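Insulinase family protease (Yersinia pestis, PDB 3GO9) is probably a peptidase of the insulinase (M16) family, whose active members are zinc-dependent enzymes that cleave peptides. Local coordinates at residues F35-L40 against A227-A232; T109-T114 against S179-H184; G140-S145 against Q201-W206; W172-K177 against E255-M260. All coordinates share one frame; numbering follows the deposited sequence.

Interaction 1 (F35-L40 against A227-A232)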
loop_
_atom_site.group_PDB
_atom_site.type_symbol
_atom_site.label_atom_id
_atom_site.label_comp_id
_atom_site.label_asym_id
_atom_site.label_seq_id
_atom_site.Cartn_x
_atom_site.Cartn_y
_atom_site.Cartn_z
ATOM N N PHE A 35 -19.511 11.166 -7.970
ATOM C CA PHE A 35 -19.124 9.767 -7.677
ATOM C C PHE A 35 -18.259 9.197 -8.808
ATOM O O PHE A 35 -18.562 9.392 -9.962
ATOM C CB PHE A 35 -20.368 8.944 -7.505
ATOM C CG PHE A 35 -20.118 7.545 -7.010
ATOM C CD1 PHE A 35 -20.130 7.289 -5.659
ATOM C CD2 PHE A 35 -19.886 6.512 -7.901
ATOM C CE1 PHE A 35 -19.921 6.001 -5.188
ATOM C CE2 PHE A 35 -19.667 5.192 -7.438
ATOM C CZ PHE A 35 -19.701 4.942 -6.072
ATOM N N SER A 36 -17.133 8.563 -8.460
ATOM C CA SER A 36 -16.190 8.042 -9.466
ATOM C C SER A 36 -16.227 6.547 -9.489
ATOM O O SER A 36 -16.433 5.910 -8.442
ATOM C CB SER A 36 -14.773 8.494 -9.128
ATOM O OG SER A 36 -14.666 9.925 -9.211
ATOM N N TRP A 37 -16.021 5.972 -10.666
ATOM C CA TRP A 37 -15.930 4.511 -10.753
ATOM C C TRP A 37 -14.851 4.111 -11.757
ATOM O O TRP A 37 -14.558 4.871 -12.696
ATOM C CB TRP A 37 -17.269 3.870 -11.110
ATOM C CG TRP A 37 -17.908 4.337 -12.364
ATOM C CD1 TRP A 37 -18.811 5.369 -12.493
ATOM C CD2 TRP A 37 -17.726 3.807 -13.690
ATOM N NE1 TRP A 37 -19.194 5.512 -13.810
ATOM C CE2 TRP A 37 -18.562 4.558 -14.561
ATOM C CE3 TRP A 37 -16.972 2.765 -14.212
ATOM C CZ2 TRP A 37 -18.639 4.311 -15.950
ATOM C CZ3 TRP A 37 -17.043 2.507 -15.603
ATOM C CH2 TRP A 37 -17.864 3.287 -16.454
ATOM N N GLN A 38 -14.300 2.909 -11.530
ATOM C CA GLN A 38 -13.257 2.385 -12.372
ATOM C C GLN A 38 -13.503 0.895 -12.514
ATOM O O GLN A 38 -13.734 0.225 -11.539
ATOM C CB GLN A 38 -11.885 2.640 -11.791
ATOM C CG GLN A 38 -11.535 4.075 -11.497
ATOM C CD GLN A 38 -10.084 4.299 -11.107
ATOM O OE1 GLN A 38 -9.191 3.446 -11.321
ATOM N NE2 GLN A 38 -9.838 5.446 -10.498
ATOM N N LEU A 39 -13.443 0.384 -13.743
ATOM C CA LEU A 39 -13.748 -0.997 -14.020
ATOM C C LEU A 39 -12.622 -1.613 -14.882
ATOM O O LEU A 39 -12.202 -1.062 -15.910
ATOM C CB LEU A 39 -15.076 -1.067 -14.784
ATOM C CG LEU A 39 -15.458 -2.346 -15.455
ATOM C CD1 LEU A 39 -15.498 -3.502 -14.454
ATOM C CD2 LEU A 39 -16.827 -2.079 -16.111
ATOM N N LEU A 40 -12.153 -2.774 -14.467
ATOM C CA LEU A 40 -11.237 -3.558 -15.224
ATOM C C LEU A 40 -11.919 -4.875 -15.590
ATOM O O LEU A 40 -12.059 -5.748 -14.746
ATOM C CB LEU A 40 -9.953 -3.863 -14.407
ATOM C CG LEU A 40 -8.870 -4.642 -15.174
ATOM C CD1 LEU A 40 -8.385 -3.885 -16.411
ATOM C CD2 LEU A 40 -7.670 -5.085 -14.293
ATOM N N ALA A 227 -24.204 0.668 -16.136
ATOM C CA ALA A 227 -25.567 1.110 -15.901
ATOM C C ALA A 227 -26.034 0.826 -14.491
ATOM O O ALA A 227 -26.699 1.643 -13.900
ATOM C CB ALA A 227 -26.536 0.522 -16.937
ATOM N N GLN A 228 -25.629 -0.310 -13.922
ATOM C CA GLN A 228 -26.004 -0.628 -12.597
ATOM C C GLN A 228 -25.349 0.303 -11.588
ATOM O O GLN A 228 -25.934 0.636 -10.543
ATOM C CB GLN A 228 -25.547 -2.026 -12.284
ATOM C CG GLN A 228 -26.382 -3.063 -12.897
ATOM C CD GLN A 228 -25.827 -4.405 -12.500
ATOM O OE1 GLN A 228 -24.844 -4.818 -13.046
ATOM N NE2 GLN A 228 -26.387 -5.014 -11.441
ATOM N N ILE A 229 -24.092 0.619 -11.852
ATOM C CA ILE A 229 -23.383 1.566 -10.943
ATOM C C ILE A 229 -24.087 2.917 -10.960
ATOM O O ILE A 229 -24.318 3.522 -9.905
ATOM C CB ILE A 229 -21.908 1.703 -11.340
ATOM C CG1 ILE A 229 -21.142 0.416 -10.988
ATOM C CG2 ILE A 229 -21.253 3.002 -10.742
ATOM C CD1 ILE A 229 -19.789 0.321 -11.707
ATOM N N SER A 230 -24.424 3.418 -12.132
ATOM C CA SER A 230 -25.167 4.690 -12.205
ATOM C C SER A 230 -26.471 4.657 -11.443
ATOM O O SER A 230 -26.789 5.566 -10.669
ATOM C CB SER A 230 -25.444 5.018 -13.666
ATOM O OG SER A 230 -26.006 6.306 -13.742
ATOM N N LYS A 231 -27.220 3.603 -11.590
ATOM C CA LYS A 231 -28.520 3.491 -10.921
ATOM C C LYS A 231 -28.377 3.354 -9.404
ATOM O O LYS A 231 -29.213 3.850 -8.661
ATOM C CB LYS A 231 -29.338 2.328 -11.492
ATOM C CG LYS A 231 -29.608 2.426 -13.017
ATOM C CD LYS A 231 -30.563 1.343 -13.507
ATOM C CE LYS A 231 -30.961 1.540 -14.968
ATOM N NZ LYS A 231 -29.938 1.136 -15.924
ATOM N N ALA A 232 -27.301 2.708 -8.925
ATOM C CA ALA A 232 -27.044 2.531 -7.501
ATOM C C ALA A 232 -26.577 3.784 -6.814
ATOM O O ALA A 232 -26.969 4.004 -5.672
ATOM C CB ALA A 232 -26.072 1.388 -7.258
#
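Ile229 meets Trp37 and Phe35 where helix 222-233 lies against a mixed beta-sheet, the helix-on-sheet layering of the alpha/beta domains that build M16 proteins. The segment 227-232 begins with Ala227, whose carbonyl O receives Lys231 N at 3.1 Å. Gln228 O does the same for Ala232 N; these are ordinary helical bonds of the turn that carries Ile229. Of the six helical residues, Ile229 makes all the close contacts with 35-40. CG1 sits beside the backbone N (chi1 -72°), and this puts the CG2 branch opposite the N, where it points into the angle between the two aromatic side chains. CG2 reaches the pyrrole end of the indole, 3.8 Å from CD1 of Trp37, meeting the ring at a slant. The same isoleucine also packs on Leu214 of strand 212-218, the parallel neighbour of strand 36-41, and thus spans two strands. One residue on, Ser230 uses its carbonyl O for OG of Ser234, just past the helix. Phe35, just ahead of the strand, also stacks on Phe233; its own approach to the isoleucine is looser, with CE2 lying 4.3 Å from Ile229 CG2.

Interaction 2 (T109-T114 against S179-H184)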
loop_
_atom_site.group_PDB
_atom_site.type_symbol
_atom_site.label_atom_id
_atom_site.label_comp_id
_atom_site.label_asym_id
_atom_site.label_seq_id
_atom_site.Cartn_x
_atom_site.Cartn_y
_atom_site.Cartn_z
ATOM N N THR A 109 -10.348 0.911 7.998
ATOM C CA THR A 109 -10.348 2.360 8.141
ATOM C C THR A 109 -8.979 2.887 8.530
ATOM O O THR A 109 -8.168 2.174 9.132
ATOM C CB THR A 109 -11.385 2.849 9.144
ATOM O OG1 THR A 109 -10.963 2.605 10.463
ATOM C CG2 THR A 109 -12.753 2.187 8.895
ATOM N N SER A 110 -8.693 4.119 8.158
ATOM C CA SER A 110 -7.362 4.631 8.328
ATOM C C SER A 110 -7.448 6.128 8.619
ATOM O O SER A 110 -8.501 6.628 9.028
ATOM C CB SER A 110 -6.542 4.268 7.062
ATOM O OG SER A 110 -5.172 4.615 7.184
ATOM N N TYR A 111 -6.330 6.827 8.482
ATOM C CA TYR A 111 -6.269 8.243 8.755
ATOM C C TYR A 111 -7.060 9.060 7.764
ATOM O O TYR A 111 -7.702 10.007 8.110
ATOM C CB TYR A 111 -4.764 8.639 8.729
ATOM C CG TYR A 111 -3.995 8.023 9.820
ATOM C CD1 TYR A 111 -4.051 8.553 11.125
ATOM C CD2 TYR A 111 -3.247 6.858 9.640
ATOM C CE1 TYR A 111 -3.360 7.913 12.175
ATOM C CE2 TYR A 111 -2.557 6.264 10.673
ATOM C CZ TYR A 111 -2.606 6.801 11.944
ATOM O OH TYR A 111 -1.922 6.177 12.990
ATOM N N ASP A 112 -6.969 8.693 6.473
ATOM C CA ASP A 112 -7.555 9.490 5.406
ATOM C C ASP A 112 -8.446 8.742 4.448
ATOM O O ASP A 112 -8.896 9.322 3.469
ATOM C CB ASP A 112 -6.499 10.311 4.629
ATOM C CG ASP A 112 -5.530 9.503 3.847
ATOM O OD1 ASP A 112 -5.658 8.270 3.824
ATOM O OD2 ASP A 112 -4.585 10.142 3.283
ATOM N N PHE A 113 -8.774 7.506 4.790
ATOM C CA PHE A 113 -9.700 6.724 4.002
ATOM C C PHE A 113 -10.388 5.646 4.803
ATOM O O PHE A 113 -9.921 5.211 5.856
ATOM C CB PHE A 113 -9.030 6.099 2.742
ATOM C CG PHE A 113 -8.118 4.972 3.037
ATOM C CD1 PHE A 113 -8.583 3.647 3.073
ATOM C CD2 PHE A 113 -6.749 5.206 3.286
ATOM C CE1 PHE A 113 -7.719 2.598 3.330
ATOM C CE2 PHE A 113 -5.891 4.136 3.609
ATOM C CZ PHE A 113 -6.349 2.867 3.586
ATOM N N THR A 114 -11.517 5.207 4.249
ATOM C CA THR A 114 -12.179 3.936 4.595
ATOM C C THR A 114 -12.331 3.121 3.319
ATOM O O THR A 114 -12.785 3.640 2.286
ATOM C CB THR A 114 -13.558 4.250 5.152
ATOM O OG1 THR A 114 -13.373 5.009 6.355
ATOM C CG2 THR A 114 -14.367 3.014 5.541
ATOM N N SER A 179 4.172 14.077 13.125
ATOM C CA SER A 179 3.177 14.089 12.064
ATOM C C SER A 179 1.863 14.668 12.536
ATOM O O SER A 179 1.643 14.833 13.735
ATOM C CB SER A 179 2.869 12.662 11.536
ATOM O OG SER A 179 2.159 11.982 12.528
ATOM N N SER A 180 0.974 14.873 11.587
ATOM C CA SER A 180 -0.397 15.311 11.872
ATOM C C SER A 180 -1.319 14.172 12.256
ATOM O O SER A 180 -2.510 14.407 12.431
ATOM C CB SER A 180 -1.001 16.006 10.648
ATOM O OG SER A 180 -1.334 15.083 9.638
ATOM N N LEU A 181 -0.769 12.970 12.352
ATOM C CA LEU A 181 -1.564 11.763 12.587
ATOM C C LEU A 181 -1.667 11.446 14.068
ATOM O O LEU A 181 -2.438 10.571 14.484
ATOM C CB LEU A 181 -0.950 10.600 11.856
ATOM C CG LEU A 181 -0.710 10.778 10.344
ATOM C CD1 LEU A 181 -0.297 9.429 9.763
ATOM C CD2 LEU A 181 -1.914 11.372 9.733
ATOM N N ILE A 182 -0.870 12.142 14.873
ATOM C CA ILE A 182 -0.962 12.020 16.330
ATOM C C ILE A 182 -2.316 12.358 16.884
ATOM O O ILE A 182 -2.904 13.423 16.640
ATOM C CB ILE A 182 0.094 12.934 17.019
ATOM C CG1 ILE A 182 1.457 12.574 16.535
ATOM C CG2 ILE A 182 0.048 12.722 18.511
ATOM C CD1 ILE A 182 1.725 11.131 16.672
ATOM N N GLY A 183 -2.809 11.492 17.760
ATOM C CA GLY A 183 -4.110 11.658 18.337
ATOM C C GLY A 183 -5.284 11.350 17.424
ATOM O O GLY A 183 -6.453 11.501 17.811
ATOM N N HIS A 184 -4.976 10.810 16.253
ATOM C CA HIS A 184 -5.956 10.301 15.312
ATOM C C HIS A 184 -5.815 8.823 15.009
ATOM O O HIS A 184 -6.031 8.395 13.857
ATOM C CB HIS A 184 -5.875 11.088 14.018
ATOM C CG HIS A 184 -6.270 12.522 14.182
ATOM N ND1 HIS A 184 -7.587 12.895 14.336
ATOM C CD2 HIS A 184 -5.547 13.657 14.230
ATOM C CE1 HIS A 184 -7.658 14.207 14.482
ATOM N NE2 HIS A 184 -6.436 14.693 14.404
HETATM O O HOH W 1 -2.104 7.729 15.148
#
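The phenol ring of Tyr111 carries Leu181 on one face, and its rim receives a water in the ring plane at the hydroxyl. CD1 of Leu181 stands almost exactly over the middle of the Tyr111 ring, 3.8 Å from the centroid and only 6° off the normal, a well-centred CH-pi contact. The leucine lies across the tyrosine at about a right angle: its CB comes down at 3.6 Å from Tyr111 CE1 while an extended second torsion (chi2 -171°) carries CD1 inward over the ring. Obliquely to the ring, His184 O approaches Tyr111 CE1 to 3.2 Å.

Two partners grip the tyrosine hydroxyl. It receives Trp172 NE1 and gives its proton to the water, 2.7 Å from Tyr111 OH, which passes a hydrogen on to Leu181 O. Leu181 O also accepts His184 N at 3.1 Å, closing a type II beta turn with Gly183 in the position of positive phi. Just before the turn, Ser179 OG accepts Leu181 N in an ST turn and bonds to Leu176 O, so the backbone N and O of Leu181 are both bonded.

Tyr111 occupies the short connection between antiparallel strands 107-109 and 114-120. In the same segment Thr109 OG1 bonds ND1 of the zinc ligand His72, a second-shell contact. The segment 179-184 belongs to the long link from helix 170-175 to helix 196-206, and the contact clips that link to the tip of the seven-stranded sheet.

Interaction 3 (G140-S145 against Q201-W206)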
loop_
_atom_site.group_PDB
_atom_site.type_symbol
_atom_site.label_atom_id
_atom_site.label_comp_id
_atom_site.label_asym_id
_atom_site.label_seq_id
_atom_site.Cartn_x
_atom_site.Cartn_y
_atom_site.Cartn_z
ATOM N N GLY A 140 -25.058 5.887 1.197
ATOM C CA GLY A 140 -26.091 6.929 1.333
ATOM C C GLY A 140 -27.229 6.734 2.287
ATOM O O GLY A 140 -27.997 7.688 2.478
ATOM N N ASN A 141 -27.389 5.541 2.864
ATOM C CA ASN A 141 -28.534 5.283 3.756
ATOM C C ASN A 141 -28.132 4.392 4.931
ATOM O O ASN A 141 -28.871 3.527 5.370
ATOM C CB ASN A 141 -29.681 4.647 2.978
ATOM C CG ASN A 141 -31.024 4.706 3.716
ATOM O OD1 ASN A 141 -31.268 5.572 4.527
ATOM N ND2 ASN A 141 -31.880 3.716 3.459
ATOM N N LEU A 142 -26.969 4.664 5.465
ATOM C CA LEU A 142 -26.397 3.852 6.571
ATOM C C LEU A 142 -27.363 3.821 7.761
ATOM O O LEU A 142 -27.970 4.838 8.092
ATOM C CB LEU A 142 -25.038 4.419 6.986
ATOM C CG LEU A 142 -24.286 3.619 8.046
ATOM C CD1 LEU A 142 -23.870 2.284 7.469
ATOM C CD2 LEU A 142 -23.037 4.404 8.574
ATOM N N ALA A 143 -27.524 2.642 8.371
ATOM C CA ALA A 143 -28.476 2.437 9.443
ATOM C C ALA A 143 -27.850 2.884 10.760
ATOM O O ALA A 143 -27.193 2.123 11.432
ATOM C CB ALA A 143 -28.939 0.931 9.500
ATOM N N VAL A 144 -28.011 4.157 11.087
ATOM C CA VAL A 144 -27.383 4.738 12.258
ATOM C C VAL A 144 -28.521 5.047 13.236
ATOM O O VAL A 144 -29.303 5.961 13.035
ATOM C CB VAL A 144 -26.609 6.038 11.905
ATOM C CG1 VAL A 144 -25.873 6.568 13.163
ATOM C CG2 VAL A 144 -25.623 5.794 10.745
ATOM N N SER A 145 -28.645 4.226 14.253
ATOM C CA SER A 145 -29.680 4.410 15.242
ATOM C C SER A 145 -29.185 3.977 16.579
ATOM O O SER A 145 -28.133 3.347 16.688
ATOM C CB SER A 145 -30.902 3.577 14.857
ATOM O OG SER A 145 -30.619 2.189 14.977
ATOM N N GLN A 201 -24.690 13.012 11.905
ATOM C CA GLN A 201 -24.259 14.260 11.301
ATOM C C GLN A 201 -22.868 14.110 10.697
ATOM O O GLN A 201 -22.603 14.563 9.567
ATOM C CB GLN A 201 -24.276 15.368 12.346
ATOM C CG GLN A 201 -25.694 15.725 12.710
ATOM C CD GLN A 201 -25.771 16.885 13.693
ATOM O OE1 GLN A 201 -25.094 16.899 14.736
ATOM N NE2 GLN A 201 -26.611 17.866 13.363
ATOM N N PHE A 202 -21.995 13.400 11.406
ATOM C CA PHE A 202 -20.640 13.114 10.904
ATOM C C PHE A 202 -20.711 12.320 9.623
ATOM O O PHE A 202 -20.047 12.617 8.650
ATOM C CB PHE A 202 -19.826 12.366 11.970
ATOM C CG PHE A 202 -18.468 11.943 11.537
ATOM C CD1 PHE A 202 -17.345 12.756 11.714
ATOM C CD2 PHE A 202 -18.255 10.694 11.043
ATOM C CE1 PHE A 202 -16.098 12.333 11.327
ATOM C CE2 PHE A 202 -17.017 10.283 10.638
ATOM C CZ PHE A 202 -15.924 11.086 10.800
ATOM N N TYR A 203 -21.524 11.272 9.632
ATOM C CA TYR A 203 -21.716 10.449 8.450
ATOM C C TYR A 203 -22.183 11.253 7.259
ATOM O O TYR A 203 -21.635 11.125 6.147
ATOM C CB TYR A 203 -22.745 9.401 8.759
ATOM C CG TYR A 203 -23.268 8.637 7.576
ATOM C CD1 TYR A 203 -22.465 7.778 6.899
ATOM C CD2 TYR A 203 -24.586 8.745 7.205
ATOM C CE1 TYR A 203 -22.901 7.074 5.787
ATOM C CE2 TYR A 203 -25.079 8.030 6.125
ATOM C CZ TYR A 203 -24.233 7.178 5.417
ATOM O OH TYR A 203 -24.756 6.467 4.344
ATOM N N GLN A 204 -23.135 12.117 7.490
ATOM C CA GLN A 204 -23.696 12.919 6.366
ATOM C C GLN A 204 -22.713 13.959 5.857
ATOM O O GLN A 204 -22.674 14.220 4.663
ATOM C CB GLN A 204 -25.027 13.551 6.758
ATOM C CG GLN A 204 -26.086 12.489 6.810
ATOM C CD GLN A 204 -27.390 12.949 7.404
ATOM O OE1 GLN A 204 -27.452 13.917 8.153
ATOM N NE2 GLN A 204 -28.450 12.204 7.093
ATOM N N GLN A 205 -21.924 14.531 6.759
ATOM C CA GLN A 205 -20.900 15.507 6.416
ATOM C C GLN A 205 -19.809 14.907 5.545
ATOM O O GLN A 205 -19.320 15.549 4.575
ATOM C CB GLN A 205 -20.256 16.138 7.675
ATOM C CG GLN A 205 -19.168 17.138 7.333
ATOM C CD GLN A 205 -18.637 17.891 8.559
ATOM O OE1 GLN A 205 -19.171 17.779 9.662
ATOM N NE2 GLN A 205 -17.575 18.641 8.366
ATOM N N TRP A 206 -19.376 13.688 5.892
ATOM C CA TRP A 206 -18.169 13.158 5.314
ATOM C C TRP A 206 -18.412 12.046 4.290
ATOM O O TRP A 206 -17.544 11.813 3.452
ATOM C CB TRP A 206 -17.221 12.693 6.415
ATOM C CG TRP A 206 -16.757 13.790 7.259
ATOM C CD1 TRP A 206 -17.173 14.054 8.518
ATOM C CD2 TRP A 206 -15.809 14.822 6.930
ATOM N NE1 TRP A 206 -16.551 15.187 9.013
ATOM C CE2 TRP A 206 -15.691 15.658 8.066
ATOM C CE3 TRP A 206 -15.033 15.108 5.807
ATOM C CZ2 TRP A 206 -14.830 16.744 8.109
ATOM C CZ3 TRP A 206 -14.158 16.204 5.850
ATOM C CH2 TRP A 206 -14.066 17.008 7.005
#
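Tyr203 and Leu142 supply most of the buried surface here, with a smaller share from Gly140. Tyr203 projects from helix 196-206, its CG opposite the backbone N (chi1 168°), and drives its phenol into the bend that follows helix 125-140. Leu142 lies over one face of the ring. Its CB presses close to the hydroxyl end, 3.3 Å from Tyr203 CZ, which is tight for two carbons, whereas the CD2 methyl sits farther back, 4.1 Å from the centroid of the Tyr203 ring and 26° off its normal in a CH-pi contact displaced toward the rim. The backbone of Gly140 and Asn141 passes the ring edge near its plane, so the phenol is bordered on two sides by a single bend of chain.

Behind Leu142 lies helix 70-80, which carries the zinc ligand His72: Leu142 touches Leu74 and Ala78 there. The loop between helices 125-140 and 146-153 thus packs against both helix 70-80 and helix 196-206 in the M16 alpha/beta domain.

At the polar end, Leu142 N donates to Tyr203 OH across 3.1 Å, with an N-H...O angle of 157°. Gly140 N and Asn141 N are nearly as close to that oxygen, but their geometry is too poor for bonds. The hydroxyl in turn bonds to Thr138 O in the last turn of helix 125-140. Accepting from a loop amide while donating to a helix-end carbonyl, the phenol ties the end of helix 125-140 to the loop that follows it, and the partial negative charge expected there would probably favour its neutral, protonated form.

Interaction 4 (W172-K177 against E255-M260)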
loop_
_atom_site.group_PDB
_atom_site.type_symbol
_atom_site.label_atom_id
_atom_site.label_comp_id
_atom_site.label_asym_id
_atom_site.label_seq_id
_atom_site.Cartn_x
_atom_site.Cartn_y
_atom_site.Cartn_z
ATOM N N TRP A 172 5.513 1.995 14.642
ATOM C CA TRP A 172 4.567 2.983 14.176
ATOM C C TRP A 172 4.452 4.186 15.102
ATOM O O TRP A 172 4.462 5.322 14.602
ATOM C CB TRP A 172 3.203 2.317 13.858
ATOM C CG TRP A 172 2.269 3.275 13.157
ATOM C CD1 TRP A 172 1.071 3.707 13.611
ATOM C CD2 TRP A 172 2.477 3.910 11.876
ATOM N NE1 TRP A 172 0.513 4.592 12.703
ATOM C CE2 TRP A 172 1.350 4.729 11.630
ATOM C CE3 TRP A 172 3.488 3.867 10.923
ATOM C CZ2 TRP A 172 1.236 5.501 10.490
ATOM C CZ3 TRP A 172 3.347 4.627 9.764
ATOM C CH2 TRP A 172 2.250 5.438 9.572
ATOM N N ARG A 173 4.435 3.950 16.402
ATOM C CA ARG A 173 4.440 5.015 17.415
ATOM C C ARG A 173 5.642 5.913 17.238
ATOM O O ARG A 173 5.515 7.139 17.239
ATOM C CB ARG A 173 4.400 4.481 18.850
ATOM C CG ARG A 173 3.136 3.749 19.198
ATOM C CD ARG A 173 1.910 4.582 18.908
ATOM N NE ARG A 173 0.700 3.886 19.296
ATOM C CZ ARG A 173 -0.522 4.281 18.978
ATOM N NH1 ARG A 173 -0.711 5.404 18.271
ATOM N NH2 ARG A 173 -1.564 3.546 19.395
ATOM N N TYR A 174 6.786 5.327 16.959
ATOM C CA TYR A 174 7.987 6.149 16.687
ATOM C C TYR A 174 7.847 6.940 15.400
ATOM O O TYR A 174 8.060 8.148 15.368
ATOM C CB TYR A 174 9.222 5.232 16.631
ATOM C CG TYR A 174 10.496 5.984 16.381
ATOM C CD1 TYR A 174 11.076 6.779 17.376
ATOM C CD2 TYR A 174 11.101 5.966 15.169
ATOM C CE1 TYR A 174 12.261 7.475 17.171
ATOM C CE2 TYR A 174 12.288 6.696 14.937
ATOM C CZ TYR A 174 12.850 7.449 15.936
ATOM O OH TYR A 174 13.995 8.174 15.703
ATOM N N ARG A 175 7.447 6.252 14.328
ATOM C CA ARG A 175 7.378 6.852 13.038
ATOM C C ARG A 175 6.383 7.994 12.937
ATOM O O ARG A 175 6.623 8.928 12.181
ATOM C CB ARG A 175 7.099 5.796 11.952
ATOM C CG ARG A 175 7.259 6.267 10.527
ATOM C CD ARG A 175 8.689 6.557 10.163
ATOM N NE ARG A 175 8.853 7.329 8.917
ATOM C CZ ARG A 175 8.709 8.653 8.809
ATOM N NH1 ARG A 175 8.300 9.394 9.836
ATOM N NH2 ARG A 175 8.925 9.225 7.641
ATOM N N LEU A 176 5.304 7.915 13.723
ATOM C CA LEU A 176 4.255 8.927 13.805
ATOM C C LEU A 176 4.731 10.258 14.415
ATOM O O LEU A 176 4.071 11.294 14.290
ATOM C CB LEU A 176 3.150 8.414 14.700
ATOM C CG LEU A 176 2.133 7.437 14.142
ATOM C CD1 LEU A 176 1.233 6.936 15.283
ATOM C CD2 LEU A 176 1.276 8.138 13.087
ATOM N N LYS A 177 5.842 10.241 15.145
ATOM C CA LYS A 177 6.236 11.481 15.868
ATOM C C LYS A 177 6.482 12.642 14.879
ATOM O O LYS A 177 7.112 12.498 13.800
ATOM C CB LYS A 177 7.437 11.251 16.762
ATOM C CG LYS A 177 7.215 10.312 17.910
ATOM C CD LYS A 177 8.455 10.108 18.703
ATOM C CE LYS A 177 8.132 9.423 20.048
ATOM N NZ LYS A 177 9.367 8.887 20.683
ATOM N N GLU A 255 18.896 9.838 13.868
ATOM C CA GLU A 255 19.527 9.228 15.017
ATOM C C GLU A 255 19.188 7.720 15.124
ATOM O O GLU A 255 18.058 7.309 14.807
ATOM C CB GLU A 255 19.109 9.969 16.320
ATOM C CG GLU A 255 19.617 11.399 16.417
ATOM C CD GLU A 255 18.783 12.401 15.608
ATOM O OE1 GLU A 255 17.625 12.066 15.264
ATOM O OE2 GLU A 255 19.297 13.514 15.310
ATOM N N PRO A 256 20.141 6.888 15.571
ATOM C CA PRO A 256 19.803 5.472 15.790
ATOM C C PRO A 256 18.840 5.354 16.956
ATOM O O PRO A 256 18.843 6.204 17.864
ATOM C CB PRO A 256 21.135 4.820 16.139
ATOM C CG PRO A 256 21.923 5.962 16.796
ATOM C CD PRO A 256 21.541 7.168 15.970
ATOM N N VAL A 257 18.016 4.321 16.918
ATOM C CA VAL A 257 17.037 4.129 17.973
ATOM C C VAL A 257 16.824 2.662 18.263
ATOM O O VAL A 257 16.895 1.840 17.373
ATOM C CB VAL A 257 15.737 4.781 17.590
ATOM C CG1 VAL A 257 15.144 4.116 16.358
ATOM C CG2 VAL A 257 14.779 4.779 18.771
ATOM N N SER A 258 16.567 2.359 19.535
ATOM C CA SER A 258 16.147 1.019 19.933
ATOM C C SER A 258 14.673 1.104 20.338
ATOM O O SER A 258 14.265 2.033 21.029
ATOM C CB SER A 258 17.019 0.466 21.085
ATOM O OG SER A 258 16.527 -0.819 21.545
ATOM N N LEU A 259 13.898 0.147 19.875
ATOM C CA LEU A 259 12.466 0.087 20.173
ATOM C C LEU A 259 12.202 -1.282 20.697
ATOM O O LEU A 259 12.445 -2.273 19.977
ATOM C CB LEU A 259 11.660 0.323 18.915
ATOM C CG LEU A 259 11.972 1.664 18.255
ATOM C CD1 LEU A 259 11.280 1.750 16.914
ATOM C CD2 LEU A 259 11.592 2.882 19.045
HETATM N N MSE A 260 11.716 -1.350 21.951
HETATM C CA MSE A 260 11.290 -2.630 22.532
HETATM C C MSE A 260 9.989 -3.041 21.912
HETATM O O MSE A 260 9.079 -2.224 21.783
HETATM C CB MSE A 260 11.043 -2.578 24.038
HETATM C CG MSE A 260 10.390 -3.882 24.561
HETATM SE SE MSE A 260 8.444 -3.945 24.844
HETATM C CE MSE A 260 7.425 -4.051 23.221
HETATM O O HOH W 2 15.574 7.516 13.772
#
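Tyr174 packs against Val257 and Leu259 and reaches Glu255 through a water. The CG1 methyl of Val257 rests over one face of the ring, 4.0 Å above its plane and displaced toward the rim at the CE2 and CZ side; the companion CG2 comes within 4.0 Å of Tyr174 CE1. Nearer the helix, both methyls of Leu259 close on the base of the tyrosine, CD1 standing 4.1 Å from Tyr174 CB. With CG of Tyr174 opposite its backbone N (chi1 -179°), the side chain runs straight out from the helix, and the valine, approaching from the opposite direction, overlaps the outer part of the ring face.

At its far end the hydroxyl donates to a water 2.6 Å from Tyr174 OH. The water donates in turn to the carbonyl of Glu255, 2.7 Å from its O; the direct separation from Tyr174 OH to Glu255 O, 4.2 Å, is too long for a bond.

Two residues apart on strand 257-261, Val257 and Leu259 point to the same side, toward helix 170-175. The strand is an outermost one of the second, five-stranded sheet, in keeping with the paired alpha/beta domains of M16 proteins. Backbone bonds to Leu441, Leu443 and Gln445 fix it against its parallel neighbour 440-446, and both side chains also touch Val442. Pro253 packs on the tyrosine from the loop before the strand.

The helix is positioned by the residues flanking Tyr174. Arg173 forms a salt bridge with Asp185, and Arg175 reaches Asp274 on strand 267-276 of the same sheet through NH2, which also bonds to Ala250 O.

Interactions 2 and 4 are directly joined, although their centres lie 18 Å apart: the bond between Trp172 NE1 and Tyr111 OH spans 2.9 Å, and Leu176 CD2 packs 3.5 Å from Leu181 CB. Together they form a continuous path from the first sheet to the second. Interactions 1 and 3 belong to the first sheet and its helices, with centres about 21 Å apart and no touch. Interactions 1 and 4 lie on opposite sides of the chain's centre, about 42 Å between centres. Helix 70-80 is shared: its His72 meets interaction 2, its Leu74 and Ala78 interaction 3. The side chains of Tyr111 and Leu259 lie about 13 and 12 Å, respectively, from a bound zinc ion.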